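Card1 endonuclease domain-containing protein (Vibrio cholerae, PDB 1XMX) is of uncharacterised function but carries a Card1-like endonuclease domain and probably binds, and may cleave, nucleic acid. Local coordinates at residues P20-R25 / D48-R53; H30-G35 / R76-T81; N121-C126 / V138-T143; D146-F151 / V279-Q284; K263-Q266 / T271-D274. All blocks are in the same frame, centred on the assembly; numbering follows the deposited sequence.

Interaction 1. Residues P20-R25 / D48-R53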
# COMPACT_ATOMS: atom_id res chain seq x y z
N PRO A 20 7.98 -12.81 -8.89
CA PRO A 20 9.03 -13.73 -9.25
C PRO A 20 10.14 -13.15 -10.14
O PRO A 20 11.33 -13.51 -9.97
CB PRO A 20 8.28 -14.84 -9.99
CG PRO A 20 6.86 -14.80 -9.34
CD PRO A 20 6.62 -13.36 -9.17
N LEU A 21 9.80 -12.27 -11.08
CA LEU A 21 10.84 -11.67 -11.94
C LEU A 21 11.65 -10.59 -11.26
O LEU A 21 12.70 -10.22 -11.75
CB LEU A 21 10.18 -11.10 -13.23
CG LEU A 21 9.54 -12.19 -14.15
CD1 LEU A 21 8.57 -11.55 -15.07
CD2 LEU A 21 10.60 -13.00 -14.96
N LEU A 22 11.14 -10.01 -10.17
CA LEU A 22 11.89 -9.03 -9.42
C LEU A 22 12.85 -9.63 -8.37
O LEU A 22 13.68 -8.90 -7.78
CB LEU A 22 10.93 -7.99 -8.77
CG LEU A 22 9.94 -7.25 -9.67
CD1 LEU A 22 9.16 -6.25 -8.86
CD2 LEU A 22 10.65 -6.55 -10.86
N ASP A 23 12.67 -10.92 -8.10
CA ASP A 23 13.42 -11.63 -7.06
C ASP A 23 14.78 -11.72 -7.71
O ASP A 23 14.91 -12.12 -8.87
CB ASP A 23 12.83 -13.05 -6.93
CG ASP A 23 13.42 -13.85 -5.82
OD1 ASP A 23 14.65 -13.99 -5.69
OD2 ASP A 23 12.64 -14.31 -4.97
N HIS A 24 15.83 -11.41 -6.96
CA HIS A 24 17.18 -11.44 -7.54
C HIS A 24 17.64 -12.84 -7.90
O HIS A 24 18.63 -12.98 -8.64
CB HIS A 24 18.19 -10.87 -6.53
CG HIS A 24 18.04 -9.40 -6.28
ND1 HIS A 24 18.92 -8.68 -5.51
CD2 HIS A 24 17.11 -8.53 -6.72
CE1 HIS A 24 18.54 -7.42 -5.47
NE2 HIS A 24 17.45 -7.30 -6.21
N ARG A 25 16.99 -13.86 -7.33
CA ARG A 25 17.41 -15.25 -7.59
C ARG A 25 16.92 -15.81 -8.92
O ARG A 25 17.43 -16.82 -9.40
CB ARG A 25 17.02 -16.17 -6.43
CG ARG A 25 17.65 -15.75 -5.10
CD ARG A 25 17.01 -16.48 -3.93
NE ARG A 25 15.58 -16.15 -3.89
CZ ARG A 25 14.74 -16.58 -2.95
NH1 ARG A 25 15.20 -17.41 -2.01
NH2 ARG A 25 13.45 -16.19 -2.96
N ASP A 48 5.15 -1.65 -18.11
CA ASP A 48 5.78 -0.42 -17.52
C ASP A 48 6.64 -0.74 -16.27
O ASP A 48 7.77 -0.28 -16.11
CB ASP A 48 4.72 0.60 -17.12
CG ASP A 48 4.00 1.17 -18.30
OD1 ASP A 48 4.52 1.00 -19.44
OD2 ASP A 48 2.90 1.79 -18.11
N VAL A 49 6.09 -1.56 -15.40
CA VAL A 49 6.82 -1.96 -14.21
C VAL A 49 8.05 -2.85 -14.58
O VAL A 49 9.20 -2.62 -14.12
CB VAL A 49 5.87 -2.72 -13.31
CG1 VAL A 49 6.63 -3.47 -12.20
CG2 VAL A 49 4.75 -1.79 -12.80
N LEU A 50 7.84 -3.86 -15.41
CA LEU A 50 8.96 -4.83 -15.68
C LEU A 50 9.98 -4.20 -16.57
O LEU A 50 11.16 -4.35 -16.32
CB LEU A 50 8.51 -6.17 -16.28
CG LEU A 50 7.76 -7.03 -15.23
CD1 LEU A 50 6.82 -8.05 -15.94
CD2 LEU A 50 8.67 -7.72 -14.20
N ASN A 51 9.52 -3.50 -17.62
CA ASN A 51 10.47 -2.87 -18.56
C ASN A 51 11.45 -1.89 -17.89
O ASN A 51 12.62 -1.83 -18.32
CB ASN A 51 9.78 -2.16 -19.74
CG ASN A 51 9.14 -3.13 -20.75
OD1 ASN A 51 8.40 -2.68 -21.66
ND2 ASN A 51 9.40 -4.44 -20.59
N LYS A 52 10.96 -1.16 -16.87
CA LYS A 52 11.78 -0.30 -15.96
C LYS A 52 13.03 -1.04 -15.50
O LYS A 52 14.08 -0.44 -15.36
CB LYS A 52 11.05 0.07 -14.65
CG LYS A 52 10.17 1.32 -14.59
CD LYS A 52 9.85 1.61 -13.09
CE LYS A 52 8.45 2.20 -12.82
NZ LYS A 52 8.50 3.62 -12.22
N ARG A 53 12.87 -2.33 -15.20
CA ARG A 53 13.97 -3.19 -14.74
C ARG A 53 14.63 -3.93 -15.85
O ARG A 53 15.39 -4.86 -15.57
CB ARG A 53 13.47 -4.23 -13.78
CG ARG A 53 13.19 -3.68 -12.43
CD ARG A 53 11.80 -3.24 -12.26
NE ARG A 53 11.59 -3.07 -10.83
CZ ARG A 53 10.57 -2.41 -10.30
NH1 ARG A 53 9.67 -1.85 -11.09
NH2 ARG A 53 10.48 -2.29 -8.98
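Leu-21 and Leu-50 meet at about a right angle, CB of Leu-21 lying 3.8 Å from CD2 of Leu-50 and its CD1 close to both methyls of the same partner. In each leucine CG stands beside the backbone N and opposite the carbonyl carbon (chi1 -65° in Leu-21), which turns the branched ends toward each other. Leu-22 touches Leu-50 as well but leans mainly on Arg-53: its CD2 sits 3.6 Å from NE, against the CD-NE part of that chain, while its CD1 lies over one guanidinium face toward the rim. A bend at chi2 (91°) brings the arginine head back over the helix that precedes it, where NH1 donates to Val-49 O at 3.2 Å from above the carbonyl plane. NH2 forms a salt bridge with Asp-146. Leucine suits both places, which are buried and apolar: Leu-21 and Leu-50 also rest on Ile-31. Helices 15-22 and 40-52 packed on one face of the parallel part of a mixed sheet are typical of a Rossmann-like domain.

Interaction 2. Residues H30-G35 / R76-T81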
# COMPACT_ATOMS: atom_id res chain seq x y z
N HIS A 30 12.71 -12.40 -19.11
CA HIS A 30 11.71 -12.26 -20.14
C HIS A 30 10.48 -13.05 -19.72
O HIS A 30 10.59 -14.11 -19.08
CB HIS A 30 12.22 -12.73 -21.51
CG HIS A 30 11.28 -12.39 -22.64
ND1 HIS A 30 10.42 -13.32 -23.21
CD2 HIS A 30 11.02 -11.22 -23.28
CE1 HIS A 30 9.72 -12.74 -24.17
NE2 HIS A 30 10.04 -11.47 -24.22
N ILE A 31 9.30 -12.51 -20.06
CA ILE A 31 8.04 -13.19 -19.82
C ILE A 31 7.10 -12.91 -20.96
O ILE A 31 7.02 -11.79 -21.48
CB ILE A 31 7.38 -12.78 -18.46
CG1 ILE A 31 6.00 -13.45 -18.26
CG2 ILE A 31 7.32 -11.20 -18.31
CD1 ILE A 31 5.48 -13.48 -16.79
N ILE A 32 6.32 -13.93 -21.30
CA ILE A 32 5.24 -13.79 -22.26
C ILE A 32 3.98 -13.94 -21.48
O ILE A 32 3.77 -14.98 -20.80
CB ILE A 32 5.31 -14.90 -23.36
CG1 ILE A 32 6.62 -14.73 -24.12
CG2 ILE A 32 4.06 -14.92 -24.30
CD1 ILE A 32 6.97 -15.86 -25.00
N PHE A 33 3.16 -12.90 -21.55
CA PHE A 33 1.87 -12.91 -20.87
C PHE A 33 0.87 -13.42 -21.89
O PHE A 33 0.93 -13.03 -23.04
CB PHE A 33 1.49 -11.51 -20.43
CG PHE A 33 2.36 -10.93 -19.37
CD1 PHE A 33 2.22 -11.33 -18.04
CD2 PHE A 33 3.29 -9.96 -19.68
CE1 PHE A 33 3.01 -10.76 -17.04
CE2 PHE A 33 4.09 -9.40 -18.68
CZ PHE A 33 3.94 -9.79 -17.37
N ILE A 34 -0.03 -14.29 -21.47
CA ILE A 34 -1.12 -14.78 -22.29
C ILE A 34 -2.40 -14.06 -21.81
O ILE A 34 -2.59 -13.93 -20.61
CB ILE A 34 -1.29 -16.30 -22.11
CG1 ILE A 34 -0.17 -17.04 -22.83
CG2 ILE A 34 -2.68 -16.81 -22.61
CD1 ILE A 34 0.09 -18.42 -22.27
N GLY A 35 -3.22 -13.52 -22.71
CA GLY A 35 -4.42 -12.78 -22.29
C GLY A 35 -5.34 -12.62 -23.50
O GLY A 35 -4.95 -12.92 -24.63
N ARG A 76 -0.75 -24.30 -27.71
CA ARG A 76 0.12 -25.33 -28.24
C ARG A 76 0.95 -24.78 -29.42
O ARG A 76 2.10 -25.12 -29.56
CB ARG A 76 -0.70 -26.53 -28.66
CG ARG A 76 0.11 -27.77 -28.79
CD ARG A 76 -0.81 -28.99 -28.81
NE ARG A 76 -1.11 -29.50 -27.45
CZ ARG A 76 -0.25 -30.19 -26.69
NH1 ARG A 76 1.00 -30.44 -27.15
NH2 ARG A 76 -0.64 -30.64 -25.49
N GLU A 77 0.35 -23.93 -30.25
CA GLU A 77 1.10 -23.19 -31.27
C GLU A 77 2.24 -22.36 -30.68
O GLU A 77 3.34 -22.38 -31.16
CB GLU A 77 0.16 -22.27 -32.07
CG GLU A 77 -0.44 -22.95 -33.26
CD GLU A 77 -1.27 -22.02 -34.16
OE1 GLU A 77 -0.75 -20.90 -34.48
OE2 GLU A 77 -2.43 -22.43 -34.55
N LEU A 78 1.93 -21.59 -29.65
CA LEU A 78 2.94 -20.90 -28.88
C LEU A 78 4.00 -21.87 -28.34
O LEU A 78 5.21 -21.63 -28.50
CB LEU A 78 2.31 -20.12 -27.72
CG LEU A 78 3.34 -19.47 -26.78
CD1 LEU A 78 4.05 -18.39 -27.58
CD2 LEU A 78 2.64 -18.87 -25.55
N ALA A 79 3.57 -22.98 -27.73
CA ALA A 79 4.51 -23.87 -27.06
C ALA A 79 5.49 -24.43 -28.10
O ALA A 79 6.70 -24.57 -27.83
CB ALA A 79 3.77 -24.99 -26.35
N GLU A 80 4.97 -24.73 -29.30
CA GLU A 80 5.73 -25.45 -30.30
C GLU A 80 6.81 -24.48 -30.86
O GLU A 80 7.94 -24.86 -31.05
CB GLU A 80 4.77 -26.02 -31.37
CG GLU A 80 5.29 -27.17 -32.21
CD GLU A 80 5.35 -28.59 -31.52
OE1 GLU A 80 6.24 -28.86 -30.67
OE2 GLU A 80 4.54 -29.48 -31.92
N THR A 81 6.46 -23.23 -31.06
CA THR A 81 7.42 -22.21 -31.43
C THR A 81 8.49 -22.04 -30.33
O THR A 81 9.66 -21.82 -30.62
CB THR A 81 6.72 -20.82 -31.64
OG1 THR A 81 5.62 -20.94 -32.55
CG2 THR A 81 7.70 -19.80 -32.18
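Leu-78 meets two isoleucines of strand 30-35 with a single methyl: its CD2 lies 4.2 Å from CD1 of Ile-34 and 4.4 Å from CG2 of Ile-32. Because CG of Leu-78 is set opposite the backbone N (chi1 174°), the leucine fork is carried from helix 68-85 toward the sheet. Ile-32 and Ile-34, two residues apart on an extended strand, turn the same face to it, and Ile-34 crosses the leucine at a slant with the end of its longer branch. Around this core Phe-60 of the neighbouring strand 56-61 touches both Ile-32 and Leu-78, while Ile-5, Val-7 and Ile-9 of strand 4-9 flank the isoleucines. The other face of strand 30-35 is served by Phe-33, which packs on helix 40-52. On the helix, Thr-81 gives Glu-77 O two hydrogen bonds from opposite faces of its carbonyl plane, OG1 at 3.0 Å and N at 3.2 Å, a threonine hydroxyl being well placed to reach back one turn. No hydrogen bond crosses between strand and helix, so the pair probably rests on dispersion and the exclusion of water, with little directional demand on either partner.

Interaction 3. Residues N121-C126 / V138-T143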
# COMPACT_ATOMS: atom_id res chain seq x y z
N ASN A 121 -1.17 -16.06 0.08
CA ASN A 121 -1.11 -15.79 1.52
C ASN A 121 0.32 -15.88 2.10
O ASN A 121 0.81 -14.94 2.78
CB ASN A 121 -2.19 -16.62 2.24
CG ASN A 121 -3.61 -16.35 1.63
OD1 ASN A 121 -4.25 -15.33 1.89
ND2 ASN A 121 -4.04 -17.24 0.74
N SER A 122 1.04 -16.95 1.77
CA SER A 122 2.34 -17.18 2.39
C SER A 122 3.40 -16.39 1.67
O SER A 122 4.42 -15.99 2.29
CB SER A 122 2.68 -18.66 2.37
OG SER A 122 2.72 -19.10 1.03
N ASP A 123 3.11 -16.12 0.40
CA ASP A 123 4.04 -15.62 -0.63
C ASP A 123 5.13 -16.63 -1.02
O ASP A 123 6.14 -16.24 -1.57
CB ASP A 123 4.62 -14.20 -0.27
CG ASP A 123 4.98 -13.37 -1.50
OD1 ASP A 123 4.25 -13.34 -2.58
OD2 ASP A 123 6.00 -12.71 -1.44
N CYS A 124 4.92 -17.93 -0.77
CA CYS A 124 5.91 -18.97 -1.17
C CYS A 124 5.72 -19.31 -2.62
O CYS A 124 4.59 -19.54 -3.06
CB CYS A 124 5.74 -20.27 -0.40
SG CYS A 124 5.90 -20.11 1.39
N LEU A 125 6.82 -19.37 -3.37
CA LEU A 125 6.79 -19.94 -4.70
C LEU A 125 6.91 -21.45 -4.56
O LEU A 125 7.89 -21.95 -4.01
CB LEU A 125 7.96 -19.43 -5.50
CG LEU A 125 8.00 -19.78 -6.97
CD1 LEU A 125 8.77 -18.67 -7.70
CD2 LEU A 125 8.59 -21.17 -7.13
N CYS A 126 5.93 -22.16 -5.11
CA CYS A 126 5.70 -23.57 -4.89
C CYS A 126 5.82 -24.25 -6.24
O CYS A 126 5.16 -23.81 -7.21
CB CYS A 126 4.27 -23.80 -4.38
SG CYS A 126 3.85 -23.01 -2.75
N VAL A 138 9.18 -15.72 -1.98
CA VAL A 138 9.51 -14.68 -2.97
C VAL A 138 10.09 -13.43 -2.32
O VAL A 138 9.58 -12.99 -1.30
CB VAL A 138 8.27 -14.31 -3.77
CG1 VAL A 138 8.61 -13.17 -4.77
CG2 VAL A 138 7.74 -15.60 -4.50
N GLN A 139 11.16 -12.87 -2.88
CA GLN A 139 11.77 -11.71 -2.21
C GLN A 139 10.78 -10.56 -2.31
O GLN A 139 9.88 -10.60 -3.16
CB GLN A 139 13.07 -11.32 -2.89
CG GLN A 139 14.15 -12.38 -2.73
CD GLN A 139 15.46 -11.94 -3.29
OE1 GLN A 139 15.53 -11.01 -4.08
NE2 GLN A 139 16.53 -12.57 -2.84
N ASP A 140 11.02 -9.51 -1.52
CA ASP A 140 10.14 -8.38 -1.36
C ASP A 140 10.77 -7.17 -2.01
O ASP A 140 11.53 -6.46 -1.38
CB ASP A 140 9.91 -8.15 0.15
CG ASP A 140 9.20 -9.35 0.81
OD1 ASP A 140 8.37 -9.89 0.09
OD2 ASP A 140 9.50 -9.76 1.97
N ARG A 141 10.44 -6.92 -3.27
CA ARG A 141 11.13 -5.94 -4.12
C ARG A 141 10.21 -4.89 -4.74
O ARG A 141 10.60 -3.75 -4.93
CB ARG A 141 11.82 -6.67 -5.28
CG ARG A 141 12.90 -7.70 -4.86
CD ARG A 141 13.99 -7.06 -4.11
NE ARG A 141 15.01 -8.06 -3.81
CZ ARG A 141 16.10 -7.83 -3.09
NH1 ARG A 141 16.30 -6.62 -2.57
NH2 ARG A 141 16.99 -8.81 -2.89
N ILE A 142 9.02 -5.30 -5.13
CA ILE A 142 8.04 -4.37 -5.72
C ILE A 142 7.75 -3.17 -4.81
O ILE A 142 7.73 -3.28 -3.57
CB ILE A 142 6.74 -5.15 -6.14
CG1 ILE A 142 5.99 -4.42 -7.27
CG2 ILE A 142 5.83 -5.49 -4.94
CD1 ILE A 142 4.59 -4.89 -7.36
N THR A 143 7.59 -1.99 -5.43
CA THR A 143 7.32 -0.77 -4.68
C THR A 143 5.86 -0.41 -4.73
O THR A 143 5.11 -0.96 -5.51
CB THR A 143 8.08 0.38 -5.29
OG1 THR A 143 7.61 0.55 -6.64
CG2 THR A 143 9.56 0.10 -5.26
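Asp-123 and Val-138 lie across each other at about a right angle, the carboxylate of the aspartate passing the valine with OD2 3.6 Å from CB. Its CG is swung round to the far side from the backbone N (chi1 -151°), and that turn carries the acid group toward the valine. The main chains meet as well: Val-138 N donates to Asp-123 O at 3.1 Å, nearly straight at 168°. CG2 of Val-138 touches both Asp-123 O and CB of Leu-125, the latter an apolar touch at 4.0 Å made by the root of the leucine, not its fork. Together with the backbone bonding of Leu-125 to Thr-136, the bond from Val-138 carries on the antiparallel pairing of strands 124-129 and 136-137, a beta hairpin at one edge of the N-terminal mixed sheet. Asp-123 takes the left-handed conformation (phi 67°) just before strand 124-129, and Ser-122 OG accepts from Cys-124 N in an ST turn there. OD2 of Asp-123 comes within 4.0 Å of OD1 of Asp-140, a pair of like charges; Asn-302 donates its amide to Asp-123 OD2 and probably eases the repulsion. Past the hairpin, Arg-141 grips OE1 of Gln-139 side-on through NE and NH2, both approaching from one face of the amide. The same oxygen also accepts from His-24 N, while Gln-139 N donates to Asp-23.

Interaction 4. Residues D146-F151 / V279-Q284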
# COMPACT_ATOMS: atom_id res chain seq x y z
N ASP A 146 4.97 0.87 -8.20
CA ASP A 146 4.77 -0.25 -9.13
C ASP A 146 3.43 -0.84 -8.93
O ASP A 146 2.74 -1.22 -9.91
CB ASP A 146 5.74 -1.34 -8.81
CG ASP A 146 7.08 -1.06 -9.37
OD1 ASP A 146 7.14 -0.20 -10.30
OD2 ASP A 146 8.05 -1.70 -8.87
N TYR A 147 3.05 -0.94 -7.65
CA TYR A 147 1.75 -1.47 -7.29
C TYR A 147 0.64 -0.63 -7.87
O TYR A 147 -0.31 -1.17 -8.43
CB TYR A 147 1.57 -1.49 -5.77
CG TYR A 147 1.27 -2.88 -5.29
CD1 TYR A 147 0.01 -3.44 -5.44
CD2 TYR A 147 2.27 -3.67 -4.71
CE1 TYR A 147 -0.25 -4.72 -5.00
CE2 TYR A 147 2.01 -4.98 -4.27
CZ TYR A 147 0.74 -5.47 -4.41
OH TYR A 147 0.45 -6.74 -3.99
N LEU A 148 0.74 0.69 -7.75
CA LEU A 148 -0.30 1.53 -8.30
C LEU A 148 -0.38 1.40 -9.81
O LEU A 148 -1.50 1.33 -10.35
CB LEU A 148 -0.16 2.99 -7.86
CG LEU A 148 -0.19 3.20 -6.34
CD1 LEU A 148 0.17 4.62 -5.96
CD2 LEU A 148 -1.54 2.84 -5.75
N THR A 149 0.77 1.39 -10.49
CA THR A 149 0.77 1.26 -11.93
C THR A 149 0.03 -0.03 -12.32
O THR A 149 -0.86 -0.03 -13.18
CB THR A 149 2.19 1.19 -12.46
OG1 THR A 149 2.83 2.41 -12.11
CG2 THR A 149 2.22 0.99 -13.99
N ILE A 150 0.41 -1.12 -11.70
CA ILE A 150 -0.21 -2.39 -12.02
C ILE A 150 -1.73 -2.29 -11.98
O ILE A 150 -2.39 -2.88 -12.84
CB ILE A 150 0.27 -3.53 -11.12
CG1 ILE A 150 1.73 -3.85 -11.46
CG2 ILE A 150 -0.66 -4.77 -11.27
CD1 ILE A 150 2.38 -4.88 -10.53
N PHE A 151 -2.26 -1.58 -10.97
CA PHE A 151 -3.71 -1.50 -10.81
C PHE A 151 -4.41 -0.30 -11.44
O PHE A 151 -5.56 0.00 -11.13
CB PHE A 151 -4.10 -1.67 -9.35
CG PHE A 151 -3.96 -3.10 -8.87
CD1 PHE A 151 -4.97 -4.01 -9.08
CD2 PHE A 151 -2.82 -3.52 -8.21
CE1 PHE A 151 -4.84 -5.31 -8.66
CE2 PHE A 151 -2.71 -4.81 -7.78
CZ PHE A 151 -3.72 -5.70 -8.00
N VAL A 279 0.72 9.77 -0.05
CA VAL A 279 0.79 9.49 -1.46
C VAL A 279 -0.46 10.08 -2.13
O VAL A 279 -1.58 9.80 -1.70
CB VAL A 279 0.86 7.97 -1.69
CG1 VAL A 279 1.14 7.69 -3.15
CG2 VAL A 279 1.96 7.35 -0.81
N GLN A 280 -0.26 10.93 -3.14
CA GLN A 280 -1.37 11.35 -4.02
C GLN A 280 -1.60 10.31 -5.14
O GLN A 280 -0.68 9.96 -5.82
CB GLN A 280 -1.09 12.72 -4.64
CG GLN A 280 -0.61 13.76 -3.63
CD GLN A 280 -1.67 14.04 -2.58
OE1 GLN A 280 -1.44 13.95 -1.36
NE2 GLN A 280 -2.86 14.35 -3.04
N VAL A 281 -2.85 9.86 -5.33
CA VAL A 281 -3.16 8.75 -6.24
C VAL A 281 -4.19 9.27 -7.24
O VAL A 281 -5.23 9.83 -6.84
CB VAL A 281 -3.83 7.54 -5.51
CG1 VAL A 281 -4.06 6.34 -6.50
CG2 VAL A 281 -3.07 7.13 -4.29
N TYR A 282 -3.88 9.09 -8.52
CA TYR A 282 -4.71 9.52 -9.62
C TYR A 282 -5.16 8.32 -10.48
O TYR A 282 -4.37 7.41 -10.73
CB TYR A 282 -3.92 10.52 -10.49
CG TYR A 282 -3.47 11.77 -9.75
CD1 TYR A 282 -2.23 11.81 -9.10
CD2 TYR A 282 -4.28 12.89 -9.70
CE1 TYR A 282 -1.81 12.96 -8.41
CE2 TYR A 282 -3.89 14.05 -9.00
CZ TYR A 282 -2.65 14.08 -8.36
OH TYR A 282 -2.26 15.22 -7.67
N ARG A 283 -6.45 8.32 -10.89
CA ARG A 283 -6.96 7.35 -11.86
C ARG A 283 -7.75 8.08 -12.94
O ARG A 283 -8.65 8.86 -12.61
CB ARG A 283 -7.83 6.29 -11.18
CG ARG A 283 -7.03 5.35 -10.27
CD ARG A 283 -7.90 4.42 -9.42
NE ARG A 283 -8.68 5.16 -8.44
CZ ARG A 283 -9.50 4.64 -7.51
NH1 ARG A 283 -9.70 3.34 -7.39
NH2 ARG A 283 -10.16 5.46 -6.70
N GLN A 284 -7.40 7.88 -14.20
CA GLN A 284 -8.12 8.51 -15.30
C GLN A 284 -9.30 7.65 -15.71
O GLN A 284 -9.15 6.43 -15.87
CB GLN A 284 -7.22 8.69 -16.53
CG GLN A 284 -6.40 9.96 -16.57
CD GLN A 284 -7.23 11.24 -16.44
OE1 GLN A 284 -7.10 11.95 -15.44
NE2 GLN A 284 -8.08 11.56 -17.45
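The last turn of helix 144-150 lies beside the extended strand 279-285, with the backbones of Leu-148 and Val-281 closest at 8.0 Å between their CA atoms. Phe-151 is the first residue to leave helical geometry; its N still bonds Tyr-147 O at 3.2 Å. Leu-148 straddles two strand residues with its fork, CD1 standing 4.3 Å from CG1 of Val-279 and CD2 standing 4.4 Å from CG1 of Val-281. Its CG lies opposite the carbonyl carbon (chi1 -59°); chi2 near 180° extends the chain to CD1, and the fork leaves CD2 to meet Val-281. The valines, two positions apart, offer one methyl each; beta-branched residues fit an extended backbone and present a compact apolar surface. Leu-332 of helix 321-333 touches both Leu-148 and Val-281, adding a third element to this small buried cluster. Neighbouring residues of the same helix serve other partners: Tyr-147 OH bonds Asn-302 O, and Asp-146 forms a salt bridge with Arg-53. On the strand, backbone bonds run on one side to strand 154-156 and on the other to strand 288-300. Strand 279-285, flanked by helix 321-333, is consistent with the mixed sheet of a PDDEXK fold in the Card1-like endonuclease domain, and helix 144-150 packs on it from the connection to the N-terminal Rossmann-like domain.

Interaction 5. Residues K263-Q266 / T271-D274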
# COMPACT_ATOMS: atom_id res chain seq x y z
N LYS A 263 8.78 3.31 9.84
CA LYS A 263 10.20 3.38 9.49
C LYS A 263 11.11 2.72 10.56
O LYS A 263 12.05 2.02 10.22
CB LYS A 263 10.63 4.82 9.23
CG LYS A 263 12.10 4.97 9.00
CD LYS A 263 12.51 6.42 8.94
CE LYS A 263 14.02 6.55 8.69
NZ LYS A 263 14.39 7.99 8.59
N GLN A 264 10.79 2.96 11.84
CA GLN A 264 11.39 2.20 12.95
C GLN A 264 11.20 0.69 12.94
O GLN A 264 12.15 -0.06 13.19
CB GLN A 264 10.85 2.69 14.30
CG GLN A 264 11.52 3.90 14.71
CD GLN A 264 11.22 4.27 16.14
OE1 GLN A 264 10.96 3.41 17.01
NE2 GLN A 264 11.29 5.57 16.41
N ILE A 265 9.97 0.24 12.68
CA ILE A 265 9.67 -1.20 12.63
C ILE A 265 10.42 -1.82 11.48
O ILE A 265 10.92 -2.91 11.58
CB ILE A 265 8.16 -1.44 12.45
CG1 ILE A 265 7.43 -0.97 13.71
CG2 ILE A 265 7.86 -2.90 12.17
CD1 ILE A 265 5.93 -0.72 13.54
N GLN A 266 10.56 -1.08 10.40
CA GLN A 266 11.19 -1.61 9.18
C GLN A 266 12.69 -1.89 9.38
O GLN A 266 13.27 -2.76 8.74
CB GLN A 266 10.95 -0.62 8.03
CG GLN A 266 11.55 -0.97 6.69
CD GLN A 266 11.41 0.17 5.70
OE1 GLN A 266 11.60 1.33 6.08
NE2 GLN A 266 11.08 -0.14 4.44
N THR A 271 10.50 -7.54 5.73
CA THR A 271 9.30 -7.73 4.87
C THR A 271 8.62 -6.39 4.53
O THR A 271 7.84 -6.33 3.65
CB THR A 271 8.24 -8.69 5.51
OG1 THR A 271 7.92 -8.24 6.84
CG2 THR A 271 8.77 -10.13 5.59
N ILE A 272 8.92 -5.31 5.26
CA ILE A 272 8.33 -4.01 4.91
C ILE A 272 9.29 -3.44 3.90
O ILE A 272 10.37 -2.99 4.24
CB ILE A 272 8.23 -3.08 6.14
CG1 ILE A 272 7.44 -3.76 7.27
CG2 ILE A 272 7.61 -1.73 5.75
CD1 ILE A 272 7.45 -3.02 8.56
N GLN A 273 8.90 -3.46 2.65
CA GLN A 273 9.86 -3.32 1.59
C GLN A 273 9.75 -1.90 1.01
O GLN A 273 10.62 -1.47 0.27
CB GLN A 273 9.58 -4.44 0.59
CG GLN A 273 8.29 -4.21 -0.21
CD GLN A 273 7.68 -5.49 -0.65
OE1 GLN A 273 7.23 -6.27 0.17
NE2 GLN A 273 7.71 -5.74 -1.94
N ASP A 274 8.69 -1.18 1.36
CA ASP A 274 8.45 0.19 0.87
C ASP A 274 7.48 0.97 1.80
O ASP A 274 6.62 0.39 2.41
CB ASP A 274 7.96 0.22 -0.59
CG ASP A 274 8.19 1.61 -1.24
OD1 ASP A 274 9.00 2.39 -0.70
OD2 ASP A 274 7.59 1.94 -2.27
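The end of the long helix 243-266 and the start of strand 272-276, joined by a short loop in the Card1-like endonuclease domain, are linked by Gln-266 and Ile-272, through a side-chain to main-chain bond and apolar packing. NE2 of Gln-266 donates to Ile-272 O at 2.9 Å with an angle of 162°; the oxygen lies close to the plane of the amide, but the nitrogen stands well above the carbonyl plane and not on a lone pair. With CG opposite the backbone N (chi1 179°) and the chain extended beyond it, the glutamine reaches from helix to strand. OE1 of the same amide accepts from Arg-275 NE, so both ends are used and its rotation is fixed. The aliphatic part of Gln-266 runs past the isoleucine, CG 4.0 Å from CB of Ile-272. One residue earlier in the helix, CG2 of Ile-265 lies 3.6 Å from CD1 of Ile-272, an apolar patch that helix 371-380 covers through Leu-375 and Phe-379. A helix followed by an antiparallel run of strands is consistent with the PDDEXK core, and here the first strand carries a classic beta bulge, Gln-273 and Asp-274 both facing Val-299. Their side chains start away from the helix and bond neighbouring backbone: Gln-273 NE2 donates to Ile-142 O, its OE1 accepts from Asn-302 N, and Asp-274 OD2 accepts from Ile-144 N.

Overall arrangement
From the N terminus, interaction 1 closes the loop that runs from helix 15-22 through strand 30-35 to helix 40-52. Interaction 2 starts inside that loop and ends beyond it on helix 68-85, so the two cross; both build the N-terminal Rossmann-like domain, one on each face of strand 30-35. Interaction 3 follows in series, closing the hairpin at the far edge of the same sheet. Its second segment leads into helix 144-150, whose long loop to strand 279-285 is closed by interaction 4, with interaction 5 nested inside it. The stretch 138-151 therefore joins the two halves: it touches interaction 1 on one side and the endonuclease strands of interactions 4 and 5 on the other.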